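Long-range contacts in citrate synthase (Sulfolobus solfataricus, PDB 1O7X), which is a largely helical member of the citrate synthase family, with two protein chains in its assembly and only a small share of strand: residues 42-47 / 175-180; 67-72 / 122-127; 149-154 / 168-173. All coordinates share one frame; numbering follows the deposited sequence.

Contact 1 (42-47 / 175-180); sequences GSYEET and KALILY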
ATOM      1  N   GLY A  42      17.638  23.014 -16.416  1.00 53.84           N
ATOM      2  CA  GLY A  42      16.571  22.285 -17.113  1.00 52.37           C
ATOM      3  C   GLY A  42      15.236  22.453 -16.402  1.00 51.79           C
ATOM      4  O   GLY A  42      15.069  23.239 -15.476  1.00 51.69           O
ATOM      5  N   SER A  43      14.257  21.683 -16.844  1.00 51.68           N
ATOM      6  CA  SER A  43      12.931  21.608 -16.280  1.00 51.00           C
ATOM      7  C   SER A  43      12.621  20.280 -15.572  1.00 50.64           C
ATOM      8  O   SER A  43      13.383  19.302 -15.617  1.00 50.78           O
ATOM      9  CB  SER A  43      11.947  21.641 -17.461  1.00 51.09           C
ATOM     10  OG  SER A  43      12.069  20.363 -18.077  1.00 50.80           O
ATOM     11  N   TYR A  44      11.381  20.207 -15.056  1.00 48.55           N
ATOM     12  CA  TYR A  44      10.890  18.966 -14.474  1.00 46.81           C
ATOM     13  C   TYR A  44      10.855  17.877 -15.549  1.00 45.32           C
ATOM     14  O   TYR A  44      11.271  16.754 -15.301  1.00 45.12           O
ATOM     15  CB  TYR A  44       9.513  19.089 -13.822  1.00 46.74           C
ATOM     16  CG  TYR A  44       9.066  17.808 -13.132  1.00 46.26           C
ATOM     17  CD1 TYR A  44       9.912  17.106 -12.288  1.00 45.32           C
ATOM     18  CD2 TYR A  44       7.795  17.295 -13.342  1.00 46.51           C
ATOM     19  CE1 TYR A  44       9.515  15.953 -11.666  1.00 45.44           C
ATOM     20  CE2 TYR A  44       7.383  16.131 -12.724  1.00 46.37           C
ATOM     21  CZ  TYR A  44       8.247  15.462 -11.880  1.00 46.39           C
ATOM     22  OH  TYR A  44       7.835  14.293 -11.259  1.00 46.48           O
ATOM     23  N   GLU A  45      10.435  18.197 -16.756  1.00 44.46           N
ATOM     24  CA  GLU A  45      10.389  17.292 -17.885  1.00 44.29           C
ATOM     25  C   GLU A  45      11.740  16.647 -18.185  1.00 45.09           C
ATOM     26  O   GLU A  45      11.850  15.450 -18.489  1.00 45.85           O
ATOM     27  CB  GLU A  45       9.911  18.057 -19.126  1.00 42.45           C
ATOM     28  CG  GLU A  45       8.432  18.364 -19.166  1.00 41.64           C
ATOM     29  CD  GLU A  45       8.068  19.751 -18.692  1.00 41.20           C
ATOM     30  OE1 GLU A  45       8.891  20.362 -17.982  1.00 41.09           O
ATOM     31  OE2 GLU A  45       6.974  20.257 -19.020  1.00 40.63           O
ATOM     32  N   GLU A  46      12.812  17.424 -18.089  1.00 45.70           N
ATOM     33  CA  GLU A  46      14.149  16.934 -18.360  1.00 47.04           C
ATOM     34  C   GLU A  46      14.547  15.971 -17.247  1.00 46.16           C
ATOM     35  O   GLU A  46      15.203  14.968 -17.491  1.00 45.95           O
ATOM     36  CB  GLU A  46      15.153  18.086 -18.502  1.00 49.15           C
ATOM     37  CG  GLU A  46      16.545  17.569 -18.901  1.00 50.95           C
ATOM     38  CD  GLU A  46      17.616  18.633 -18.808  1.00 51.31           C
ATOM     39  OE1 GLU A  46      17.660  19.303 -17.764  1.00 51.82           O
ATOM     40  OE2 GLU A  46      18.395  18.830 -19.760  1.00 52.34           O
ATOM     41  N   THR A  47      14.089  16.246 -16.025  1.00 45.14           N
ATOM     42  CA  THR A  47      14.323  15.369 -14.882  1.00 42.70           C
ATOM     43  C   THR A  47      13.504  14.091 -15.029  1.00 41.04           C
ATOM     44  O   THR A  47      13.915  13.005 -14.580  1.00 41.55           O
ATOM     45  CB  THR A  47      14.009  16.076 -13.555  1.00 42.04           C
ATOM     46  OG1 THR A  47      14.729  17.308 -13.495  1.00 41.01           O
ATOM     47  CG2 THR A  47      14.420  15.195 -12.386  1.00 41.76           C
ATOM     48  N   LYS A 175      10.426  24.042 -10.509  1.00 39.56           N
ATOM     49  CA  LYS A 175      11.670  23.754  -9.791  1.00 39.91           C
ATOM     50  C   LYS A 175      11.396  22.902  -8.548  1.00 38.35           C
ATOM     51  O   LYS A 175      12.177  22.028  -8.163  1.00 37.28           O
ATOM     52  CB  LYS A 175      12.441  25.009  -9.380  1.00 40.68           C
ATOM     53  CG  LYS A 175      12.841  25.930 -10.503  1.00 41.10           C
ATOM     54  CD  LYS A 175      13.419  25.190 -11.693  1.00 41.35           C
ATOM     55  CE  LYS A 175      13.403  26.123 -12.898  1.00 41.78           C
ATOM     56  NZ  LYS A 175      13.484  25.325 -14.158  1.00 43.25           N
ATOM     57  N   ALA A 176      10.213  23.167  -7.980  1.00 36.29           N
ATOM     58  CA  ALA A 176       9.714  22.417  -6.843  1.00 33.97           C
ATOM     59  C   ALA A 176       9.696  20.917  -7.170  1.00 32.32           C
ATOM     60  O   ALA A 176      10.158  20.115  -6.366  1.00 30.64           O
ATOM     61  CB  ALA A 176       8.303  22.860  -6.492  1.00 33.76           C
ATOM     62  N   LEU A 177       9.182  20.600  -8.347  1.00 31.19           N
ATOM     63  CA  LEU A 177       9.044  19.251  -8.849  1.00 31.99           C
ATOM     64  C   LEU A 177      10.379  18.536  -8.970  1.00 34.82           C
ATOM     65  O   LEU A 177      10.515  17.394  -8.501  1.00 35.49           O
ATOM     66  CB  LEU A 177       8.271  19.221 -10.166  1.00 30.77           C
ATOM     67  CG  LEU A 177       6.827  19.746 -10.150  1.00 29.60           C
ATOM     68  CD1 LEU A 177       6.264  19.845 -11.553  1.00 28.72           C
ATOM     69  CD2 LEU A 177       5.938  18.876  -9.279  1.00 28.31           C
ATOM     70  N   ILE A 178      11.376  19.203  -9.564  1.00 35.97           N
ATOM     71  CA  ILE A 178      12.722  18.665  -9.638  1.00 36.34           C
ATOM     72  C   ILE A 178      13.275  18.463  -8.229  1.00 36.27           C
ATOM     73  O   ILE A 178      13.921  17.444  -7.956  1.00 37.04           O
ATOM     74  CB  ILE A 178      13.711  19.638 -10.326  1.00 37.56           C
ATOM     75  CG1 ILE A 178      13.189  20.003 -11.724  1.00 39.05           C
ATOM     76  CG2 ILE A 178      15.133  19.097 -10.390  1.00 35.79           C
ATOM     77  CD1 ILE A 178      13.670  21.364 -12.209  1.00 39.58           C
ATOM     78  N   LEU A 179      13.088  19.455  -7.357  1.00 35.90           N
ATOM     79  CA  LEU A 179      13.675  19.340  -6.026  1.00 36.44           C
ATOM     80  C   LEU A 179      13.139  18.213  -5.160  1.00 36.49           C
ATOM     81  O   LEU A 179      13.931  17.764  -4.323  1.00 36.38           O
ATOM     82  CB  LEU A 179      13.535  20.663  -5.277  1.00 37.73           C
ATOM     83  CG  LEU A 179      14.454  21.816  -5.703  1.00 38.72           C
ATOM     84  CD1 LEU A 179      13.984  23.134  -5.076  1.00 39.11           C
ATOM     85  CD2 LEU A 179      15.894  21.526  -5.319  1.00 38.08           C
ATOM     86  N   TYR A 180      11.898  17.743  -5.292  1.00 35.11           N
ATOM     87  CA  TYR A 180      11.385  16.727  -4.394  1.00 33.87           C
ATOM     88  C   TYR A 180      11.339  15.332  -5.017  1.00 34.58           C
ATOM     89  O   TYR A 180      10.848  14.371  -4.410  1.00 35.12           O
ATOM     90  CB  TYR A 180       9.992  17.081  -3.912  1.00 32.60           C
ATOM     91  CG  TYR A 180       9.797  17.811  -2.619  1.00 31.53           C
ATOM     92  CD1 TYR A 180       8.787  18.766  -2.527  1.00 30.72           C
ATOM     93  CD2 TYR A 180      10.573  17.576  -1.499  1.00 30.57           C
ATOM     94  CE1 TYR A 180       8.571  19.459  -1.347  1.00 29.95           C
ATOM     95  CE2 TYR A 180      10.345  18.254  -0.317  1.00 29.59           C
ATOM     96  CZ  TYR A 180       9.353  19.195  -0.251  1.00 29.15           C
ATOM     97  OH  TYR A 180       9.125  19.884   0.916  1.00 29.28           O
TER
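With CG anti to its backbone N (chi1 -176°), Y44 carries its ring across to helix 167-180, where its face meets L177 CB. L177 CG lies beside its own backbone N, and the two side chains cross at about a right angle. The contact is CH-pi: L177 CB sits 3.5 Å from the centroid of the Y44 ring, and the 19° departure from the ring normal places it over the face, displaced toward the rim. Further along the same side chain, L177 CD1 comes 3.5 Å from Y44 CD2.

I178 fills the other part of the interface. Its CG1 packs 3.7 Å from Y44 CA, and its extended tip takes CD1 to 3.7 Å from S43 C, at the start of the helix. T47 OG1 meets both branches of I178, with CG1 and CG2 each 3.6 Å away. That hydroxyl is also a donor to S43 O, which takes T47 N as well, the two reaching it from opposite faces of its carbonyl plane.

The polar link is made by K175, whose chain bends at chi2 and returns to the loop: NZ donates to G42 O over 2.9 Å, at a C=O...N angle of 150°. The preceding residue, D174, accepts from Y44 N through OD2. S43 is the N-cap of helix 44-53, its OG accepting from E46 N at 3.0 Å, and L340 of helix 330-352 touches Y44 and T47. The whole is a side-chain N-capped helix start docked against a second helix, within the helical fold of the citrate synthase family.

Contact 2 (67-72 / 122-127); sequences AKLNEE and SIIAKM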
ATOM      1  N   ALA A  67       5.415  15.846 -25.584  1.00 51.71           N
ATOM      2  CA  ALA A  67       4.221  15.530 -26.345  1.00 51.46           C
ATOM      3  C   ALA A  67       3.511  14.358 -25.663  1.00 51.25           C
ATOM      4  O   ALA A  67       2.323  14.425 -25.361  1.00 51.12           O
ATOM      5  CB  ALA A  67       4.562  15.198 -27.779  1.00 51.70           C
ATOM      6  N   LYS A  68       4.284  13.320 -25.360  1.00 51.55           N
ATOM      7  CA  LYS A  68       3.702  12.187 -24.641  1.00 52.59           C
ATOM      8  C   LYS A  68       2.986  12.725 -23.412  1.00 51.57           C
ATOM      9  O   LYS A  68       1.752  12.575 -23.377  1.00 51.86           O
ATOM     10  CB  LYS A  68       4.735  11.101 -24.391  1.00 54.17           C
ATOM     11  CG  LYS A  68       4.113   9.773 -23.978  1.00 56.17           C
ATOM     12  CD  LYS A  68       3.662   8.943 -25.167  1.00 57.58           C
ATOM     13  CE  LYS A  68       2.428   8.120 -24.793  1.00 58.33           C
ATOM     14  NZ  LYS A  68       1.336   8.337 -25.795  1.00 58.62           N
ATOM     15  N   LEU A  69       3.626  13.428 -22.482  1.00 50.10           N
ATOM     16  CA  LEU A  69       2.895  13.993 -21.349  1.00 48.74           C
ATOM     17  C   LEU A  69       1.575  14.603 -21.800  1.00 49.64           C
ATOM     18  O   LEU A  69       0.522  14.101 -21.412  1.00 50.73           O
ATOM     19  CB  LEU A  69       3.626  15.082 -20.579  1.00 46.33           C
ATOM     20  CG  LEU A  69       4.870  14.729 -19.783  1.00 44.90           C
ATOM     21  CD1 LEU A  69       5.527  15.987 -19.240  1.00 44.38           C
ATOM     22  CD2 LEU A  69       4.554  13.760 -18.662  1.00 44.12           C
ATOM     23  N   ASN A  70       1.597  15.616 -22.653  1.00 50.79           N
ATOM     24  CA  ASN A  70       0.435  16.313 -23.174  1.00 51.08           C
ATOM     25  C   ASN A  70      -0.737  15.473 -23.668  1.00 50.46           C
ATOM     26  O   ASN A  70      -1.885  15.925 -23.592  1.00 50.30           O
ATOM     27  CB  ASN A  70       0.850  17.253 -24.311  1.00 52.02           C
ATOM     28  CG  ASN A  70       1.363  18.594 -23.840  1.00 53.37           C
ATOM     29  OD1 ASN A  70       0.999  19.129 -22.788  1.00 53.30           O
ATOM     30  ND2 ASN A  70       2.264  19.156 -24.655  1.00 54.36           N
ATOM     31  N   GLU A  71      -0.510  14.276 -24.180  1.00 49.52           N
ATOM     32  CA  GLU A  71      -1.504  13.347 -24.635  1.00 49.25           C
ATOM     33  C   GLU A  71      -2.155  12.550 -23.509  1.00 48.31           C
ATOM     34  O   GLU A  71      -3.033  11.729 -23.776  1.00 48.04           O
ATOM     35  CB  GLU A  71      -0.818  12.296 -25.541  1.00 50.92           C
ATOM     36  CG  GLU A  71      -0.872  12.652 -27.004  1.00 52.89           C
ATOM     37  CD  GLU A  71      -0.418  11.628 -28.012  1.00 53.76           C
ATOM     38  OE1 GLU A  71       0.207  10.603 -27.674  1.00 53.44           O
ATOM     39  OE2 GLU A  71      -0.715  11.897 -29.209  1.00 55.22           O
ATOM     40  N   GLU A  72      -1.672  12.684 -22.282  1.00 46.94           N
ATOM     41  CA  GLU A  72      -2.064  11.825 -21.185  1.00 45.93           C
ATOM     42  C   GLU A  72      -2.653  12.440 -19.937  1.00 45.24           C
ATOM     43  O   GLU A  72      -2.671  11.751 -18.905  1.00 44.02           O
ATOM     44  CB  GLU A  72      -0.767  11.086 -20.786  1.00 46.57           C
ATOM     45  CG  GLU A  72      -0.211  10.065 -21.737  1.00 46.72           C
ATOM     46  CD  GLU A  72      -1.124   8.901 -22.043  1.00 47.93           C
ATOM     47  OE1 GLU A  72      -2.197   8.726 -21.421  1.00 47.65           O
ATOM     48  OE2 GLU A  72      -0.753   8.129 -22.962  1.00 49.26           O
ATOM     49  N   SER A 122       2.990   8.139 -18.638  1.00 34.20           N
ATOM     50  CA  SER A 122       1.547   8.327 -18.647  1.00 34.96           C
ATOM     51  C   SER A 122       0.992   8.493 -17.244  1.00 34.41           C
ATOM     52  O   SER A 122       0.010   9.218 -17.067  1.00 35.52           O
ATOM     53  CB  SER A 122       0.807   7.244 -19.418  1.00 35.95           C
ATOM     54  OG  SER A 122       0.734   6.058 -18.655  1.00 38.94           O
ATOM     55  N   ILE A 123       1.629   7.920 -16.239  1.00 33.44           N
ATOM     56  CA  ILE A 123       1.215   8.024 -14.856  1.00 31.89           C
ATOM     57  C   ILE A 123       1.538   9.373 -14.260  1.00 31.74           C
ATOM     58  O   ILE A 123       0.709   9.929 -13.528  1.00 33.42           O
ATOM     59  CB  ILE A 123       1.816   6.891 -13.993  1.00 31.84           C
ATOM     60  CG1 ILE A 123       1.380   5.556 -14.622  1.00 31.83           C
ATOM     61  CG2 ILE A 123       1.388   7.043 -12.548  1.00 30.83           C
ATOM     62  CD1 ILE A 123       1.431   4.294 -13.824  1.00 30.35           C
ATOM     63  N   ILE A 124       2.694   9.928 -14.582  1.00 31.04           N
ATOM     64  CA  ILE A 124       3.101  11.245 -14.073  1.00 28.83           C
ATOM     65  C   ILE A 124       2.069  12.293 -14.425  1.00 28.78           C
ATOM     66  O   ILE A 124       1.624  13.077 -13.586  1.00 29.52           O
ATOM     67  CB  ILE A 124       4.501  11.593 -14.585  1.00 28.09           C
ATOM     68  CG1 ILE A 124       5.534  10.750 -13.814  1.00 27.63           C
ATOM     69  CG2 ILE A 124       4.863  13.048 -14.407  1.00 28.01           C
ATOM     70  CD1 ILE A 124       6.916  10.757 -14.427  1.00 26.90           C
ATOM     71  N   ALA A 125       1.610  12.294 -15.671  1.00 29.08           N
ATOM     72  CA  ALA A 125       0.601  13.215 -16.167  1.00 28.48           C
ATOM     73  C   ALA A 125      -0.752  13.008 -15.494  1.00 28.14           C
ATOM     74  O   ALA A 125      -1.434  13.970 -15.118  1.00 27.05           O
ATOM     75  CB  ALA A 125       0.521  13.087 -17.688  1.00 27.50           C
ATOM     76  N   LYS A 126      -1.153  11.745 -15.278  1.00 28.49           N
ATOM     77  CA  LYS A 126      -2.439  11.555 -14.593  1.00 29.08           C
ATOM     78  C   LYS A 126      -2.319  11.966 -13.139  1.00 30.12           C
ATOM     79  O   LYS A 126      -3.325  12.447 -12.588  1.00 30.80           O
ATOM     80  CB  LYS A 126      -2.994  10.180 -14.875  1.00 28.84           C
ATOM     81  CG  LYS A 126      -3.311  10.074 -16.357  1.00 29.50           C
ATOM     82  CD  LYS A 126      -2.914   8.765 -16.996  1.00 29.49           C
ATOM     83  CE  LYS A 126      -3.918   8.376 -18.052  1.00 30.63           C
ATOM     84  NZ  LYS A 126      -4.066   9.344 -19.163  1.00 32.07           N
ATOM     85  N   MET A 127      -1.145  11.861 -12.513  1.00 29.95           N
ATOM     86  CA  MET A 127      -0.995  12.324 -11.146  1.00 31.03           C
ATOM     87  C   MET A 127      -1.219  13.837 -11.075  1.00 31.36           C
ATOM     88  O   MET A 127      -1.965  14.329 -10.222  1.00 30.98           O
ATOM     89  CB  MET A 127       0.353  11.969 -10.518  1.00 32.06           C
ATOM     90  CG  MET A 127       0.374  10.646  -9.783  1.00 32.96           C
ATOM     91  SD  MET A 127      -0.322  10.554  -8.135  1.00 31.48           S
ATOM     92  CE  MET A 127      -1.549  11.831  -8.082  1.00 31.37           C
TER
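The backbones come nearest at L69 and A125, whose CA atoms are 5.7 Å apart, and again at E72 and S122, 5.6 Å apart, so the end of helix 59-70 and the turn after it lie directly on helix 116-138. A125 is the small residue at the meeting point: its methyl CB lies 3.7 Å from E72 O and 3.9 Å from E72 CB. L69 reaches the same methyl through CD2, which also packs 4.3 Å from I124 CG2, so one leucine branch touches two side chains.

E72 contributes the largest share, about a third, of the buried surface. Its chain bends at chi2 (-60°), which lays the carboxylate over S122, with CD 3.7 Å from S122 CB; the S122 hydroxyl itself bonds to K119 O. K126 then grips E72 twice. Its NZ donates to E72 O over 2.8 Å from above the carbonyl plane, 51° out of it, and forms a salt bridge to OE1 at 3.0 Å, meeting that oxygen nearly end-on to its C-O bond. A third acceptor for NZ is E74 O, so the ammonium group ties together backbone and side chain of the turn. K68 NZ forms a salt bridge to E72 OE2 at longer range and a weak, hydrogen-bonded one to E71 OE1. The result is a network of K68, E71, E72 and K126, in which two lysines serve the one E72 carboxylate and probably help to keep it ionised.

Around this core, L69 and K68 also touch I121 of helix 116-138, I124 packs on L340 and L343 of helix 330-352, and K126 rests on Y203 of helix 202-213.

Contact 3 (149-154 / 168-173); sequences SDSFAK and DEINAM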
ATOM      1  N   SER A 149       0.213  22.134 -23.002  1.00 48.11           N
ATOM      2  CA  SER A 149       0.901  23.403 -22.928  1.00 47.86           C
ATOM      3  C   SER A 149       2.403  23.154 -23.104  1.00 48.84           C
ATOM      4  O   SER A 149       2.871  22.031 -23.273  1.00 47.11           O
ATOM      5  CB  SER A 149       0.613  24.168 -21.650  1.00 47.54           C
ATOM      6  OG  SER A 149       1.694  24.270 -20.743  1.00 46.41           O
ATOM      7  N   ASP A 150       3.137  24.263 -23.047  1.00 51.10           N
ATOM      8  CA  ASP A 150       4.579  24.314 -23.196  1.00 52.67           C
ATOM      9  C   ASP A 150       5.249  23.644 -22.006  1.00 52.04           C
ATOM     10  O   ASP A 150       6.376  23.173 -22.211  1.00 52.96           O
ATOM     11  CB  ASP A 150       5.141  25.718 -23.414  1.00 55.12           C
ATOM     12  CG  ASP A 150       4.418  26.809 -22.661  1.00 57.91           C
ATOM     13  OD1 ASP A 150       3.496  26.544 -21.858  1.00 58.76           O
ATOM     14  OD2 ASP A 150       4.722  28.019 -22.815  1.00 59.60           O
ATOM     15  N   SER A 151       4.612  23.582 -20.838  1.00 50.54           N
ATOM     16  CA  SER A 151       5.233  22.857 -19.734  1.00 48.89           C
ATOM     17  C   SER A 151       4.186  22.147 -18.883  1.00 48.20           C
ATOM     18  O   SER A 151       2.978  22.370 -18.975  1.00 48.30           O
ATOM     19  CB  SER A 151       6.085  23.770 -18.864  1.00 48.64           C
ATOM     20  OG  SER A 151       5.301  24.293 -17.812  1.00 48.43           O
ATOM     21  N   PHE A 152       4.692  21.271 -18.019  1.00 47.73           N
ATOM     22  CA  PHE A 152       3.870  20.515 -17.055  1.00 45.44           C
ATOM     23  C   PHE A 152       3.532  21.430 -15.891  1.00 44.33           C
ATOM     24  O   PHE A 152       2.365  21.498 -15.505  1.00 43.57           O
ATOM     25  CB  PHE A 152       4.593  19.251 -16.661  1.00 44.84           C
ATOM     26  CG  PHE A 152       4.080  18.396 -15.556  1.00 45.59           C
ATOM     27  CD1 PHE A 152       3.411  17.208 -15.832  1.00 45.59           C
ATOM     28  CD2 PHE A 152       4.318  18.713 -14.223  1.00 45.49           C
ATOM     29  CE1 PHE A 152       2.966  16.381 -14.822  1.00 44.88           C
ATOM     30  CE2 PHE A 152       3.860  17.892 -13.209  1.00 45.66           C
ATOM     31  CZ  PHE A 152       3.193  16.721 -13.507  1.00 45.01           C
ATOM     32  N   ALA A 153       4.472  22.227 -15.382  1.00 44.35           N
ATOM     33  CA  ALA A 153       4.120  23.177 -14.318  1.00 44.42           C
ATOM     34  C   ALA A 153       2.985  24.095 -14.775  1.00 45.01           C
ATOM     35  O   ALA A 153       1.943  24.263 -14.109  1.00 46.03           O
ATOM     36  CB  ALA A 153       5.349  23.955 -13.904  1.00 44.50           C
ATOM     37  N   LYS A 154       3.119  24.687 -15.968  1.00 43.68           N
ATOM     38  CA  LYS A 154       2.062  25.545 -16.510  1.00 42.32           C
ATOM     39  C   LYS A 154       0.787  24.709 -16.535  1.00 40.99           C
ATOM     40  O   LYS A 154      -0.191  25.044 -15.887  1.00 41.09           O
ATOM     41  CB  LYS A 154       2.453  26.082 -17.873  1.00 42.98           C
ATOM     42  CG  LYS A 154       1.489  26.957 -18.647  1.00 43.61           C
ATOM     43  CD  LYS A 154       2.266  27.963 -19.478  1.00 45.12           C
ATOM     44  CE  LYS A 154       1.459  28.691 -20.538  1.00 45.82           C
ATOM     45  NZ  LYS A 154       1.903  28.415 -21.932  1.00 44.84           N
ATOM     46  N   ASP A 168       7.442  33.550 -13.076  1.00 52.45           N
ATOM     47  CA  ASP A 168       7.934  33.262 -11.735  1.00 51.91           C
ATOM     48  C   ASP A 168       7.210  32.057 -11.150  1.00 50.03           C
ATOM     49  O   ASP A 168       7.857  31.148 -10.639  1.00 49.66           O
ATOM     50  CB  ASP A 168       7.820  34.495 -10.826  1.00 53.16           C
ATOM     51  CG  ASP A 168       8.825  35.578 -11.174  1.00 54.31           C
ATOM     52  OD1 ASP A 168       9.620  35.403 -12.127  1.00 55.05           O
ATOM     53  OD2 ASP A 168       8.850  36.627 -10.494  1.00 54.90           O
ATOM     54  N   GLU A 169       5.885  32.069 -11.215  1.00 47.71           N
ATOM     55  CA  GLU A 169       5.039  30.987 -10.753  1.00 45.86           C
ATOM     56  C   GLU A 169       5.347  29.661 -11.440  1.00 45.56           C
ATOM     57  O   GLU A 169       5.803  28.699 -10.794  1.00 45.83           O
ATOM     58  CB  GLU A 169       3.575  31.361 -11.012  1.00 44.56           C
ATOM     59  CG  GLU A 169       3.186  32.616 -10.248  1.00 43.38           C
ATOM     60  CD  GLU A 169       1.709  32.915 -10.337  1.00 42.38           C
ATOM     61  OE1 GLU A 169       1.094  32.762 -11.404  1.00 41.32           O
ATOM     62  OE2 GLU A 169       1.146  33.316  -9.304  1.00 42.50           O
ATOM     63  N   ILE A 170       5.268  29.636 -12.777  1.00 43.61           N
ATOM     64  CA  ILE A 170       5.565  28.433 -13.537  1.00 42.07           C
ATOM     65  C   ILE A 170       6.934  27.898 -13.167  1.00 42.35           C
ATOM     66  O   ILE A 170       7.147  26.695 -13.114  1.00 44.00           O
ATOM     67  CB  ILE A 170       5.543  28.637 -15.059  1.00 40.94           C
ATOM     68  CG1 ILE A 170       4.158  29.127 -15.465  1.00 39.59           C
ATOM     69  CG2 ILE A 170       5.955  27.368 -15.799  1.00 40.14           C
ATOM     70  CD1 ILE A 170       3.969  29.295 -16.943  1.00 38.90           C
ATOM     71  N   ASN A 171       7.878  28.797 -12.985  1.00 42.34           N
ATOM     72  CA  ASN A 171       9.228  28.461 -12.610  1.00 42.01           C
ATOM     73  C   ASN A 171       9.302  27.853 -11.216  1.00 41.56           C
ATOM     74  O   ASN A 171      10.053  26.897 -10.988  1.00 41.10           O
ATOM     75  CB  ASN A 171      10.037  29.768 -12.638  1.00 43.44           C
ATOM     76  CG  ASN A 171      11.500  29.409 -12.455  1.00 45.88           C
ATOM     77  OD1 ASN A 171      12.066  28.854 -13.407  1.00 47.56           O
ATOM     78  ND2 ASN A 171      12.048  29.697 -11.282  1.00 45.99           N
ATOM     79  N   ALA A 172       8.576  28.452 -10.269  1.00 40.84           N
ATOM     80  CA  ALA A 172       8.642  27.974  -8.881  1.00 41.36           C
ATOM     81  C   ALA A 172       8.001  26.593  -8.794  1.00 41.28           C
ATOM     82  O   ALA A 172       8.636  25.683  -8.253  1.00 40.76           O
ATOM     83  CB  ALA A 172       8.110  29.002  -7.912  1.00 40.60           C
ATOM     84  N   MET A 173       6.841  26.383  -9.404  1.00 41.54           N
ATOM     85  CA  MET A 173       6.228  25.067  -9.420  1.00 42.21           C
ATOM     86  C   MET A 173       7.177  24.051 -10.062  1.00 42.36           C
ATOM     87  O   MET A 173       7.464  23.019  -9.443  1.00 43.22           O
ATOM     88  CB  MET A 173       4.890  25.020 -10.169  1.00 42.77           C
ATOM     89  CG  MET A 173       4.138  23.715  -9.860  1.00 43.62           C
ATOM     90  SD  MET A 173       3.894  23.558  -8.079  1.00 45.32           S
ATOM     91  CE  MET A 173       4.480  21.919  -7.716  1.00 45.37           C
TER
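A flat group that touches across is the I170 peptide carbonyl: its oxygen meets A153 CB, 3.4 Å away, so the methyl lies near the carbonyl oxygen. The aromatic ring of F152, next to A153 in sequence, packs on L177 of helix 167-180 and meets the Y44 ring with the two planes at about 55°.

The pairing itself is mainly aliphatic. A153 CB lies 3.9 Å from M173 CB and 4.0 Å from I170 CG2, so one methyl is placed between two residues of successive turns of helix 167-180. I170 divides its branches: CG2, anti to the backbone N, reaches the cap residue, 3.7 Å from S151 OG, while CD1 at the tip lies against the K154 methylenes, 3.7 Å from CB. K154 starts with CG anti to its own backbone N (chi1 178°) and runs past I170 obliquely, so the chain is used as a hydrocarbon. Its amino end is modelled implausibly close to D150 OD1, and that pairing is doubtful in detail.

S151 is the N-cap of helix 152-161, its OG accepting from K154 N over 2.9 Å at an N-H...O angle of 168°. This capping bond is internal to 149-154, whereas D150 O accepts from K66 NZ of helix 59-70. Chemically, then, the two segments are joined by van der Waals contacts, mostly between aliphatic groups, with the K154 methylenes lying along I170 CD1.

Contacts 2 and 3 follow one another along the chain, and both are nested inside the loop closed by contact 1. Contacts 1 and 3 share helix 167-180, and their centres are about 10 Å apart; contact 2 lies about 15 Å from each. Helices 44-53 and 59-70 are consecutive in the chain, as are 116-138 and 152-161. F152 joins the three: its N probably bonds to E45 OE2 of contact 1, and its ring packs on L177, L69 and the backbone of I124 and A125. N70 OD1 probably accepts from S149 N, linking contacts 2 and 3, and E45 packs on L69, linking 1 and 2. One helical region thus combines segments near and distant in sequence.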